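Local coordinates for putative uncharacterized protein smu.1108c (Streptococcus mutans, PDB 3L7Y), which probably acts as a magnesium-dependent phosphatase of the haloacid dehalogenase-like hydrolase family, at residues A[37-42]-A[235-240]; A[104-109]-A[229-234]; A[147-152]-A[156-161]. All coordinates share one frame; numbering follows the deposited sequence.

Contact 1 (A[37-42]-A[235-240])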
loop_
_atom_site.group_PDB
_atom_site.type_symbol
_atom_site.label_atom_id
_atom_site.label_comp_id
_atom_site.label_asym_id
_atom_site.label_seq_id
_atom_site.Cartn_x
_atom_site.Cartn_y
_atom_site.Cartn_z
ATOM N N VAL A 37 -18.144 10.561 10.071
ATOM C CA VAL A 37 -16.842 9.939 9.826
ATOM C C VAL A 37 -15.974 9.924 11.086
ATOM O O VAL A 37 -15.781 10.967 11.714
ATOM C CB VAL A 37 -16.092 10.670 8.684
ATOM C CG1 VAL A 37 -14.696 10.092 8.493
ATOM C CG2 VAL A 37 -16.884 10.575 7.386
ATOM N N LYS A 38 -15.454 8.744 11.443
ATOM C CA LYS A 38 -14.580 8.584 12.611
ATOM C C LYS A 38 -13.158 8.132 12.255
ATOM O O LYS A 38 -12.218 8.321 13.026
ATOM C CB LYS A 38 -15.224 7.641 13.627
ATOM C CG LYS A 38 -16.534 8.213 14.173
ATOM C CD LYS A 38 -17.214 7.323 15.197
ATOM C CE LYS A 38 -18.613 7.866 15.517
ATOM N NZ LYS A 38 -19.219 7.213 16.711
ATOM N N VAL A 39 -13.001 7.524 11.090
ATOM C CA VAL A 39 -11.668 7.221 10.586
ATOM C C VAL A 39 -11.579 7.590 9.118
ATOM O O VAL A 39 -12.533 7.392 8.355
ATOM C CB VAL A 39 -11.192 5.766 10.921
ATOM C CG1 VAL A 39 -12.325 4.915 11.464
ATOM C CG2 VAL A 39 -10.462 5.117 9.743
ATOM N N ILE A 40 -10.461 8.211 8.757
ATOM C CA ILE A 40 -10.193 8.619 7.389
ATOM C C ILE A 40 -8.926 7.893 6.954
ATOM O O ILE A 40 -7.884 8.011 7.599
ATOM C CB ILE A 40 -9.950 10.128 7.296
ATOM C CG1 ILE A 40 -11.180 10.918 7.769
ATOM C CG2 ILE A 40 -9.557 10.534 5.861
ATOM C CD1 ILE A 40 -10.983 12.415 7.718
ATOM N N ALA A 41 -9.014 7.145 5.864
ATOM C CA ALA A 41 -7.898 6.330 5.402
ATOM C C ALA A 41 -7.560 6.716 3.990
ATOM O O ALA A 41 -8.438 6.816 3.148
ATOM C CB ALA A 41 -8.268 4.838 5.466
ATOM N N THR A 42 -6.289 6.941 3.711
ATOM C CA THR A 42 -5.931 7.290 2.350
ATOM C C THR A 42 -4.750 6.524 1.788
ATOM O O THR A 42 -3.723 6.320 2.453
ATOM C CB THR A 42 -5.619 8.777 2.216
ATOM O OG1 THR A 42 -5.445 9.097 0.832
ATOM C CG2 THR A 42 -4.342 9.114 2.969
ATOM N N GLN A 235 -9.417 -4.484 10.710
ATOM C CA GLN A 235 -8.739 -4.680 11.976
ATOM C C GLN A 235 -8.757 -3.414 12.834
ATOM O O GLN A 235 -8.916 -3.469 14.054
ATOM C CB GLN A 235 -7.304 -5.118 11.720
ATOM C CG GLN A 235 -7.212 -6.481 11.056
ATOM C CD GLN A 235 -7.805 -7.565 11.923
ATOM O OE1 GLN A 235 -8.634 -8.362 11.470
ATOM N NE2 GLN A 235 -7.405 -7.587 13.188
ATOM N N LEU A 236 -8.601 -2.263 12.197
ATOM C CA LEU A 236 -8.530 -1.012 12.943
ATOM C C LEU A 236 -9.916 -0.580 13.426
ATOM O O LEU A 236 -10.086 -0.185 14.584
ATOM C CB LEU A 236 -7.860 0.072 12.102
ATOM C CG LEU A 236 -6.364 -0.144 11.841
ATOM C CD1 LEU A 236 -5.900 0.742 10.705
ATOM C CD2 LEU A 236 -5.555 0.145 13.109
ATOM N N LEU A 237 -10.901 -0.672 12.537
ATOM C CA LEU A 237 -12.289 -0.441 12.907
ATOM C C LEU A 237 -12.691 -1.337 14.083
ATOM O O LEU A 237 -13.268 -0.868 15.065
ATOM C CB LEU A 237 -13.211 -0.699 11.706
ATOM C CG LEU A 237 -13.095 0.270 10.517
ATOM C CD1 LEU A 237 -13.966 -0.163 9.341
ATOM C CD2 LEU A 237 -13.437 1.698 10.934
ATOM N N LYS A 238 -12.384 -2.628 13.977
ATOM C CA LYS A 238 -12.737 -3.591 15.026
ATOM C C LYS A 238 -12.067 -3.228 16.342
ATOM O O LYS A 238 -12.638 -3.381 17.417
ATOM C CB LYS A 238 -12.348 -5.014 14.601
ATOM C CG LYS A 238 -12.533 -6.072 15.687
ATOM C CD LYS A 238 -12.109 -7.454 15.188
ATOM C CE LYS A 238 -12.193 -8.514 16.285
ATOM N NZ LYS A 238 -13.585 -8.743 16.771
ATOM N N ARG A 239 -10.850 -2.719 16.251
ATOM C CA ARG A 239 -10.093 -2.363 17.440
ATOM C C ARG A 239 -10.578 -1.050 18.063
ATOM O O ARG A 239 -10.571 -0.896 19.280
ATOM C CB ARG A 239 -8.606 -2.299 17.093
ATOM C CG ARG A 239 -7.741 -1.593 18.110
ATOM C CD ARG A 239 -6.321 -1.448 17.580
ATOM N NE ARG A 239 -5.832 -2.690 16.987
ATOM C CZ ARG A 239 -5.056 -3.564 17.621
ATOM N NH1 ARG A 239 -4.675 -3.330 18.872
ATOM N NH2 ARG A 239 -4.658 -4.668 17.005
ATOM N N TRP A 240 -11.006 -0.107 17.229
ATOM C CA TRP A 240 -11.513 1.166 17.739
ATOM C C TRP A 240 -13.024 1.124 17.958
ATOM O O TRP A 240 -13.647 2.134 18.269
ATOM C CB TRP A 240 -11.156 2.321 16.800
ATOM C CG TRP A 240 -9.690 2.511 16.628
ATOM C CD1 TRP A 240 -8.725 2.353 17.583
ATOM C CD2 TRP A 240 -9.011 2.923 15.435
ATOM N NE1 TRP A 240 -7.489 2.633 17.053
ATOM C CE2 TRP A 240 -7.637 2.992 15.740
ATOM C CE3 TRP A 240 -9.434 3.253 14.142
ATOM C CZ2 TRP A 240 -6.682 3.362 14.799
ATOM C CZ3 TRP A 240 -8.487 3.615 13.210
ATOM C CH2 TRP A 240 -7.120 3.665 13.543
#
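Val39 meets Leu237 and Trp240, and its two contacts differ markedly in closeness. The tight one is methyl against methyl: CG1 of Val39 lies 3.4 Å from CD2 of Leu237, shorter than usual van der Waals contact between carbons. Val39 also has its CG1 almost eclipsing the backbone N (chi1 11°), so the short approach and the unusual torsion come together, and the exact placing of that methyl is best taken with caution. CG of Leu237 is anti to the carbonyl carbon (chi1 -67°); of its two methyls CD2, not the extended CD1, meets the valine, the two side chains crossing at a slant. Trp240 makes a more relaxed approach, with CZ3 of its six-membered ring 4.1 Å from CB of Val39.

The pairing illustrates how a helix packs on a central strand in a Rossmann-like core of the haloacid dehalogenase type. Strand 39-42 runs in the interior of the main sheet, between strands 73-77 and 247-251, and helix 229-239 lies over one face before the chain returns to strand 247-251.

Trp240, just past the helix, has the carbonyl O of Leu236 3.1 Å above one face of its ring, offset toward the rim. The same carbonyl accepts the backbone N-H of Trp240, the N-O distance being 2.8 Å. Arg73 adds a cation-pi contact to the indole.

Toward solvent, Lys238 and Arg239 are exposed on the helix, while Lys38 sets out toward the helix but then leads its long chain away.

Contact 2 (A[104-109]-A[229-234])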
loop_
_atom_site.group_PDB
_atom_site.type_symbol
_atom_site.label_atom_id
_atom_site.label_comp_id
_atom_site.label_asym_id
_atom_site.label_seq_id
_atom_site.Cartn_x
_atom_site.Cartn_y
_atom_site.Cartn_z
ATOM N N ALA A 104 0.048 -6.091 5.917
ATOM C CA ALA A 104 0.739 -6.982 6.848
ATOM C C ALA A 104 1.452 -6.231 7.968
ATOM O O ALA A 104 1.768 -6.820 9.006
ATOM C CB ALA A 104 1.744 -7.872 6.100
ATOM N N ASN A 105 1.718 -4.941 7.765
ATOM C CA ASN A 105 2.390 -4.157 8.809
ATOM C C ASN A 105 1.595 -2.933 9.183
ATOM O O ASN A 105 1.355 -2.063 8.340
ATOM C CB ASN A 105 3.804 -3.762 8.374
ATOM C CG ASN A 105 4.685 -3.306 9.534
ATOM O OD1 ASN A 105 5.621 -2.525 9.335
ATOM N ND2 ASN A 105 4.399 -3.786 10.741
ATOM N N ILE A 106 1.171 -2.876 10.444
ATOM C CA ILE A 106 0.406 -1.739 10.953
ATOM C C ILE A 106 1.077 -1.119 12.170
ATOM O O ILE A 106 1.398 -1.811 13.148
ATOM C CB ILE A 106 -1.048 -2.118 11.306
ATOM C CG1 ILE A 106 -1.731 -2.810 10.119
ATOM C CG2 ILE A 106 -1.836 -0.880 11.702
ATOM C CD1 ILE A 106 -3.155 -3.252 10.404
ATOM N N ILE A 107 1.300 0.191 12.091
ATOM C CA ILE A 107 1.851 0.972 13.189
ATOM C C ILE A 107 0.864 2.073 13.574
ATOM O O ILE A 107 0.231 2.672 12.705
ATOM C CB ILE A 107 3.201 1.613 12.796
ATOM C CG1 ILE A 107 4.347 0.592 12.906
ATOM C CG2 ILE A 107 3.528 2.789 13.704
ATOM C CD1 ILE A 107 4.295 -0.540 11.910
ATOM N N SER A 108 0.691 2.311 14.869
ATOM C CA SER A 108 -0.121 3.445 15.329
ATOM C C SER A 108 0.554 4.103 16.523
ATOM O O SER A 108 1.121 3.424 17.372
ATOM C CB SER A 108 -1.539 3.011 15.690
ATOM O OG SER A 108 -2.323 4.133 16.076
ATOM N N LYS A 109 0.519 5.426 16.573
ATOM C CA LYS A 109 1.181 6.151 17.647
ATOM C C LYS A 109 2.657 5.738 17.770
ATOM O O LYS A 109 3.200 5.634 18.864
ATOM C CB LYS A 109 0.437 5.931 18.966
ATOM C CG LYS A 109 -1.048 6.322 18.906
ATOM C CD LYS A 109 -1.216 7.783 18.505
ATOM C CE LYS A 109 -2.657 8.116 18.142
ATOM N NZ LYS A 109 -3.587 8.011 19.304
ATOM N N LYS A 229 -5.625 -3.972 2.135
ATOM C CA LYS A 229 -5.906 -2.752 2.882
ATOM C C LYS A 229 -7.313 -2.777 3.503
ATOM O O LYS A 229 -7.551 -2.147 4.541
ATOM C CB LYS A 229 -5.743 -1.523 1.990
ATOM C CG LYS A 229 -4.359 -1.305 1.415
ATOM C CD LYS A 229 -4.336 -0.013 0.584
ATOM C CE LYS A 229 -3.083 0.094 -0.294
ATOM N NZ LYS A 229 -3.038 1.386 -1.020
ATOM N N GLY A 230 -8.239 -3.491 2.858
ATOM C CA GLY A 230 -9.568 -3.697 3.406
ATOM C C GLY A 230 -9.483 -4.453 4.721
ATOM O O GLY A 230 -10.109 -4.077 5.708
ATOM N N TRP A 231 -8.739 -5.555 4.736
ATOM C CA TRP A 231 -8.461 -6.310 5.955
ATOM C C TRP A 231 -7.806 -5.425 7.034
ATOM O O TRP A 231 -8.167 -5.468 8.151
ATOM C CB TRP A 231 -7.612 -7.549 5.672
ATOM C CG TRP A 231 -7.246 -8.313 6.876
ATOM C CD1 TRP A 231 -7.917 -9.342 7.435
ATOM C CD2 TRP A 231 -6.130 -8.088 7.705
ATOM N NE1 TRP A 231 -7.289 -9.777 8.538
ATOM C CE2 TRP A 231 -6.184 -9.016 8.735
ATOM C CE3 TRP A 231 -5.079 -7.199 7.678
ATOM C CZ2 TRP A 231 -5.230 -9.059 9.731
ATOM C CZ3 TRP A 231 -4.154 -7.262 8.638
ATOM C CH2 TRP A 231 -4.222 -8.190 9.640
ATOM N N ALA A 232 -6.867 -4.617 6.638
ATOM C CA ALA A 232 -6.179 -3.752 7.565
ATOM C C ALA A 232 -7.175 -2.800 8.240
ATOM O O ALA A 232 -7.258 -2.773 9.416
ATOM C CB ALA A 232 -5.118 -3.031 6.919
ATOM N N LEU A 233 -7.959 -2.086 7.464
ATOM C CA LEU A 233 -8.980 -1.201 7.996
ATOM C C LEU A 233 -10.014 -1.925 8.851
ATOM O O LEU A 233 -10.410 -1.469 9.835
ATOM C CB LEU A 233 -9.619 -0.403 6.891
ATOM C CG LEU A 233 -8.970 0.949 6.658
ATOM C CD1 LEU A 233 -8.884 1.794 7.926
ATOM C CD2 LEU A 233 -7.655 0.901 6.078
ATOM N N GLN A 234 -10.404 -3.099 8.460
ATOM C CA GLN A 234 -11.305 -3.888 9.301
ATOM C C GLN A 234 -10.686 -4.094 10.683
ATOM O O GLN A 234 -11.328 -3.885 11.712
ATOM C CB GLN A 234 -11.624 -5.238 8.642
ATOM C CG GLN A 234 -12.460 -5.112 7.385
ATOM C CD GLN A 234 -12.834 -6.452 6.781
ATOM O OE1 GLN A 234 -13.927 -6.614 6.240
ATOM N NE2 GLN A 234 -11.929 -7.422 6.875
#
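Ile106 points its longer branch at helix 229-239, where it lodges against Ala232 and the indole of Trp231. With CG1 opposite the carbonyl carbon (chi1 -53°) and the chain then fully extended (chi2 178°), CD1 becomes the leading atom. It stands 4.0 Å from CB of Ala232 and 4.2 Å from CA of the same residue, so the isoleucine packs on the helix backbone as well as on the small methyl. Ala232 faces the strand directly and lets the larger residue come in close.

Trp231 approaches differently. Its CB does not aim at the strand, but CG anti to the backbone N (chi1 177°) carries the indole toward it, and CZ3, on the six-membered ring, lies 4.5 Å from CD1 of Ile106. The methyl meets the ring at an oblique angle, and the contact is looser than that with the alanine.

Neighbouring strands extend the apolar patch: Ile114 touches both Ile106 and Trp231, and Val99 lies against Ala232. The helix is packed on one face of the sheet and here reaches its antiparallel strand 105-108, which pairs with strands 97-100 and 111-115. About one turn before Ala232, Lys229 sends its NZ into salt bridges with Asp43 and Asp256. Lys229 at the start of this helix, bridged to the magnesium-binding Asp43, is consistent with the motif III lysine of haloacid dehalogenase-like phosphatases.

Contact 3 (A[147-152]-A[156-161])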
loop_
_atom_site.group_PDB
_atom_site.type_symbol
_atom_site.label_atom_id
_atom_site.label_comp_id
_atom_site.label_asym_id
_atom_site.label_seq_id
_atom_site.Cartn_x
_atom_site.Cartn_y
_atom_site.Cartn_z
ATOM N N GLY A 147 15.257 -3.628 1.491
ATOM C CA GLY A 147 14.817 -4.377 0.335
ATOM C C GLY A 147 15.974 -5.068 -0.357
ATOM O O GLY A 147 17.134 -4.685 -0.181
ATOM N N TYR A 148 15.657 -6.086 -1.155
ATOM C CA TYR A 148 16.675 -6.869 -1.841
ATOM C C TYR A 148 16.351 -7.046 -3.322
ATOM O O TYR A 148 15.208 -7.305 -3.694
ATOM C CB TYR A 148 16.823 -8.241 -1.171
ATOM C CG TYR A 148 17.271 -8.176 0.277
ATOM C CD1 TYR A 148 16.369 -7.873 1.287
ATOM C CD2 TYR A 148 18.599 -8.418 0.628
ATOM C CE1 TYR A 148 16.767 -7.813 2.609
ATOM C CE2 TYR A 148 19.016 -8.357 1.956
ATOM C CZ TYR A 148 18.088 -8.054 2.937
ATOM O OH TYR A 148 18.470 -7.993 4.252
ATOM N N LEU A 149 17.371 -6.894 -4.157
ATOM C CA LEU A 149 17.297 -7.202 -5.580
ATOM C C LEU A 149 18.412 -8.186 -5.879
ATOM O O LEU A 149 19.361 -8.310 -5.098
ATOM C CB LEU A 149 17.533 -5.939 -6.411
ATOM C CG LEU A 149 16.399 -4.920 -6.442
ATOM C CD1 LEU A 149 16.839 -3.643 -7.157
ATOM C CD2 LEU A 149 15.177 -5.535 -7.108
ATOM N N LYS A 150 18.320 -8.869 -7.011
ATOM C CA LYS A 150 19.385 -9.773 -7.412
ATOM C C LYS A 150 20.417 -8.966 -8.186
ATOM O O LYS A 150 20.059 -8.087 -8.969
ATOM C CB LYS A 150 18.830 -10.905 -8.270
ATOM C CG LYS A 150 19.470 -12.257 -8.018
ATOM C CD LYS A 150 18.602 -13.391 -8.565
ATOM N N LYS A 151 21.697 -9.241 -7.961
ATOM C CA LYS A 151 22.728 -8.610 -8.768
ATOM C C LYS A 151 22.496 -8.998 -10.222
ATOM O O LYS A 151 22.096 -10.129 -10.517
ATOM C CB LYS A 151 24.128 -9.027 -8.309
ATOM N N GLY A 152 22.738 -8.058 -11.130
ATOM C CA GLY A 152 22.494 -8.302 -12.542
ATOM C C GLY A 152 21.335 -7.481 -13.083
ATOM O O GLY A 152 21.261 -7.208 -14.275
ATOM N N ASN A 156 19.043 1.051 -14.252
ATOM C CA ASN A 156 17.797 1.799 -14.422
ATOM C C ASN A 156 16.643 1.246 -13.587
ATOM O O ASN A 156 15.851 2.010 -13.034
ATOM C CB ASN A 156 17.399 1.861 -15.899
ATOM N N ILE A 157 16.539 -0.080 -13.504
ATOM C CA ILE A 157 15.538 -0.702 -12.647
ATOM C C ILE A 157 15.881 -0.424 -11.193
ATOM O O ILE A 157 15.012 -0.075 -10.396
ATOM C CB ILE A 157 15.463 -2.230 -12.823
ATOM C CG1 ILE A 157 15.415 -2.621 -14.303
ATOM C CG2 ILE A 157 14.270 -2.779 -12.064
ATOM C CD1 ILE A 157 14.199 -2.131 -15.035
ATOM N N VAL A 158 17.158 -0.589 -10.854
ATOM C CA VAL A 158 17.629 -0.350 -9.496
ATOM C C VAL A 158 17.259 1.060 -9.078
ATOM O O VAL A 158 16.886 1.306 -7.929
ATOM C CB VAL A 158 19.159 -0.513 -9.397
ATOM C CG1 VAL A 158 19.655 -0.153 -7.996
ATOM C CG2 VAL A 158 19.563 -1.935 -9.776
ATOM N N LYS A 159 17.360 1.985 -10.025
ATOM C CA LYS A 159 17.051 3.377 -9.744
ATOM C C LYS A 159 15.548 3.552 -9.578
ATOM O O LYS A 159 15.108 4.420 -8.841
ATOM C CB LYS A 159 17.603 4.300 -10.838
ATOM N N MET A 160 14.763 2.780 -10.283
ATOM C CA MET A 160 13.312 2.854 -10.147
ATOM C C MET A 160 12.730 2.424 -8.819
ATOM O O MET A 160 11.722 2.931 -8.410
ATOM C CB MET A 160 12.670 1.969 -11.169
ATOM C CG MET A 160 12.462 2.626 -12.424
ATOM S SD MET A 160 11.688 1.426 -13.388
ATOM C CE MET A 160 12.679 1.395 -14.817
ATOM N N LEU A 161 13.316 1.391 -8.251
ATOM C CA LEU A 161 12.749 0.671 -7.148
ATOM C C LEU A 161 13.238 1.238 -5.895
ATOM O O LEU A 161 12.551 1.213 -4.901
ATOM C CB LEU A 161 13.215 -0.774 -7.197
ATOM C CG LEU A 161 12.278 -1.689 -7.904
ATOM C CD1 LEU A 161 12.961 -2.466 -8.930
ATOM C CD2 LEU A 161 11.588 -2.541 -6.952
#
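Leu149 and Val158 mark where the two backbones come nearest, their CA atoms 7.9 Å apart, a spacing bridged mainly by the Leu149 side chain. Residues 147-150 form an extended strand, the chain turns away through Lys151 and Gly152, and residues 156-161 continue a short helix. Within the helix, Leu161 N donates to Ile157 O at 3.1 Å.

Leu149 supplies the strand's whole share of the contact, its two methyls dividing the work. CD1 comes up against the helix backbone, 4.1 Å from CA of Val158, and lies equally far, 4.1 Å, from CG2 of that valine. Val158 has CG1 opposite its backbone N (chi1 176°), which leaves CG2 as the branch that meets the leucine, and the two side chains slant past one another. CD2 of Leu149 turns instead to the next helical turn, where it lies 4.2 Å from CD1 of Leu161. Both torsions of Leu161 stray from the usual staggered positions, so the placing of its CD1, and with it the exact length of that approach, is doubtful.

Around the pair, Leu149 also rests on Val138 and Ala140 on one flank and on Leu168 and Leu170 on the other, and Leu161 shares Ala140. Strand 147-150, helix 155-161 and the parallel neighbouring strand 168-171 make a beta-alpha-beta unit, here part of the second sheet, which is consistent with the cap domain of Cof-type hydrolases.

Contacts 1 and 2 are successive stations along one helix, 229-239, on the main sheet, their centres 9 Å apart. They touch directly: CB of Ala41 lies 4.0 Å from CD1 of Leu233, and CD2 of Leu236 lies 4.1 Å from CG2 of Ile106. Contact 3 belongs to the other sheet, its centre about 27 Å from that of contact 2 and 35 Å from that of contact 1, and in sequence it is nested inside both. The magnesium site, formed by Asp43, Asp45 and Asp252, lies about 12 Å from contacts 2 and 3, measured between the side chains of Ala232 and Asp43 and of Leu161 and Asp45, whereas contact 1 lies away from it.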